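Local coordinates for protein putative hydrolase (Burkholderia cenocepacia, PDB 4X00) that is probably a hydrolase of the alpha/beta-hydrolase fold, put forward as an aryl esterase, though its natural substrate is not established, at residues S51-D56 against A260-E265. Sequence-based numbering, arbitrary orientation. Where two conformers were deposited one is given.
Sequences SKQLQD and APFLEE. With EDO (1,2-ethanediol), chain F.
Gln53 NE2 is gripped by two acceptors, Phe262 O across the contact and Asn270 OD1 of helix 266-280. The bond to Phe262 O measures 3.0 Å and is fairly straight (N-H...O 162°), with the donor tilted out of the carbonyl plane. A bend at chi2 (60°) brings the glutamine amide up to 260-265, nearly perpendicular to the Phe262 ring, where OE1 approaches CD2 obliquely at 3.8 Å. Asn270 ND2 holds Lys52 O; together these bonds tie helix 51-54 to the C-terminal helix and should fix the rotation of the Gln53 amide. In the conformer described, Lys52 NZ donates to Leu263 O at 2.8 Å, in the carbonyl plane on a lone pair (C=O...N 141°). The lysine chain, extended beyond CG, crosses the Leu263 side chain at about a right angle and lays CE 3.7 Å from CD2, so one side chain supplies both a polar and an apolar contact. Between Ser51 and Leu263, a 1,2-ethanediol, probably from the crystallisation liquor, shares a 2.7 Å hydrogen bond between its O1 and Ser51 OG in the conformer given, and O1 sits 3.6 Å from Leu263 CD2. Glu264 OE2 accepts from N-cap Ala260 N at 3.1 Å, and OE1 from the backbone N-H groups of Gly258, His178 and Arg179, linking the end of helix 261-264 to nearby loops. That helix begins two residues after His259, whose placement with Ser112 and Asp230 is consistent with the Ser-His-Asp catalytic triad of an alpha/beta-hydrolase fold.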
loop_
_atom_site.group_PDB
_atom_site.type_symbol
_atom_site.label_atom_id
_atom_site.label_comp_id
_atom_site.label_asym_id
_atom_site.label_seq_id
_atom_site.Cartn_x
_atom_site.Cartn_y
_atom_site.Cartn_z
ATOM N N SER A 51 7.889 -5.534 7.726
ATOM C CA SER A 51 8.943 -6.283 8.411
ATOM C C SER A 51 8.684 -7.795 8.502
ATOM O O SER A 51 9.611 -8.598 8.393
ATOM C CB SER A 51 9.165 -5.739 9.817
ATOM O OG SER A 51 8.054 -6.023 10.630
ATOM N N LYS A 52 7.431 -8.199 8.711
ATOM C CA LYS A 52 7.172 -9.633 8.864
ATOM C C LYS A 52 7.236 -10.378 7.542
ATOM O O LYS A 52 7.338 -11.617 7.520
ATOM C CB LYS A 52 5.821 -9.871 9.531
ATOM C CG LYS A 52 5.756 -9.285 10.933
ATOM C CD LYS A 52 4.538 -9.759 11.641
ATOM C CE LYS A 52 4.356 -9.035 12.959
ATOM N NZ LYS A 52 3.087 -9.475 13.570
ATOM N N GLN A 53 7.156 -9.650 6.437
ATOM C CA GLN A 53 7.381 -10.250 5.111
ATOM C C GLN A 53 8.890 -10.311 4.850
ATOM O O GLN A 53 9.423 -11.363 4.460
ATOM C CB GLN A 53 6.669 -9.457 4.006
ATOM C CG GLN A 53 5.144 -9.625 4.021
ATOM C CD GLN A 53 4.484 -9.163 5.311
ATOM O OE1 GLN A 53 4.547 -7.968 5.640
ATOM N NE2 GLN A 53 3.826 -10.081 6.043
ATOM N N LEU A 54 9.591 -9.201 5.066
ATOM C CA LEU A 54 11.025 -9.178 4.766
ATOM C C LEU A 54 11.852 -10.118 5.626
ATOM O O LEU A 54 12.909 -10.576 5.199
ATOM C CB LEU A 54 11.581 -7.765 4.937
ATOM C CG LEU A 54 10.801 -6.691 4.205
ATOM C CD1 LEU A 54 11.340 -5.319 4.570
ATOM C CD2 LEU A 54 10.882 -6.957 2.691
ATOM N N GLN A 55 11.387 -10.393 6.834
ATOM C CA GLN A 55 12.121 -11.268 7.744
ATOM C C GLN A 55 11.836 -12.754 7.589
ATOM O O GLN A 55 12.474 -13.563 8.241
ATOM C CB GLN A 55 11.824 -10.870 9.197
ATOM C CG GLN A 55 12.351 -9.492 9.587
ATOM C CD GLN A 55 11.740 -8.980 10.891
ATOM O OE1 GLN A 55 10.904 -9.650 11.510
ATOM N NE2 GLN A 55 12.152 -7.782 11.310
ATOM N N ASP A 56 10.876 -13.120 6.746
ATOM C CA ASP A 56 10.481 -14.519 6.614
ATOM C C ASP A 56 11.453 -15.268 5.709
ATOM O O ASP A 56 11.566 -14.940 4.541
ATOM C CB ASP A 56 9.060 -14.595 6.065
ATOM C CG ASP A 56 8.480 -16.001 6.140
ATOM O OD1 ASP A 56 9.257 -16.962 6.183
ATOM O OD2 ASP A 56 7.248 -16.157 6.121
ATOM N N ALA A 260 -4.838 -4.610 8.546
ATOM C CA ALA A 260 -3.439 -4.932 8.320
ATOM C C ALA A 260 -3.144 -6.444 8.480
ATOM O O ALA A 260 -2.345 -6.851 9.322
ATOM C CB ALA A 260 -2.556 -4.119 9.277
ATOM N N PRO A 261 -3.743 -7.292 7.622
ATOM C CA PRO A 261 -3.571 -8.747 7.763
ATOM C C PRO A 261 -2.123 -9.221 7.612
ATOM O O PRO A 261 -1.801 -10.296 8.116
ATOM C CB PRO A 261 -4.465 -9.324 6.636
ATOM C CG PRO A 261 -4.636 -8.201 5.661
ATOM C CD PRO A 261 -4.670 -6.951 6.539
ATOM N N PHE A 262 -1.286 -8.493 6.886
ATOM C CA PHE A 262 0.120 -8.866 6.723
ATOM C C PHE A 262 0.879 -8.770 8.060
ATOM O O PHE A 262 1.932 -9.420 8.226
ATOM C CB PHE A 262 0.791 -7.979 5.656
ATOM C CG PHE A 262 0.627 -6.500 5.936
ATOM C CD1 PHE A 262 -0.522 -5.813 5.534
ATOM C CD2 PHE A 262 1.607 -5.831 6.680
ATOM C CE1 PHE A 262 -0.683 -4.459 5.843
ATOM C CE2 PHE A 262 1.453 -4.490 7.002
ATOM C CZ PHE A 262 0.299 -3.804 6.583
ATOM N N LEU A 263 0.351 -7.974 9.002
ATOM C CA LEU A 263 0.910 -7.912 10.355
ATOM C C LEU A 263 0.112 -8.792 11.296
ATOM O O LEU A 263 0.680 -9.417 12.195
ATOM C CB LEU A 263 0.906 -6.457 10.874
ATOM C CG LEU A 263 2.092 -5.624 10.352
ATOM C CD1 LEU A 263 1.806 -4.115 10.559
ATOM C CD2 LEU A 263 3.410 -6.022 11.010
ATOM N N GLU A 264 -1.208 -8.839 11.099
ATOM C CA GLU A 264 -2.083 -9.568 12.041
ATOM C C GLU A 264 -2.049 -11.090 11.889
ATOM O O GLU A 264 -2.169 -11.819 12.896
ATOM C CB GLU A 264 -3.527 -9.088 11.904
ATOM C CG GLU A 264 -3.678 -7.586 12.250
ATOM C CD GLU A 264 -5.071 -7.060 12.008
ATOM O OE1 GLU A 264 -6.000 -7.497 12.701
ATOM O OE2 GLU A 264 -5.251 -6.190 11.127
ATOM N N GLU A 265 -1.926 -11.560 10.655
ATOM C CA GLU A 265 -1.856 -12.985 10.335
ATOM C C GLU A 265 -0.693 -13.200 9.366
ATOM O O GLU A 265 -0.901 -13.531 8.191
ATOM C CB GLU A 265 -3.183 -13.465 9.729
ATOM C CG GLU A 265 -4.325 -13.469 10.736
ATOM C CD GLU A 265 -5.603 -14.074 10.178
ATOM O OE1 GLU A 265 -5.585 -15.232 9.718
ATOM O OE2 GLU A 265 -6.652 -13.402 10.213
HETATM C C1 EDO F . 6.121 -3.667 12.013
HETATM O O1 EDO F . 6.459 -4.949 12.555
HETATM C C2 EDO F . 7.154 -2.650 12.483
HETATM O O2 EDO F . 8.389 -2.851 11.779
#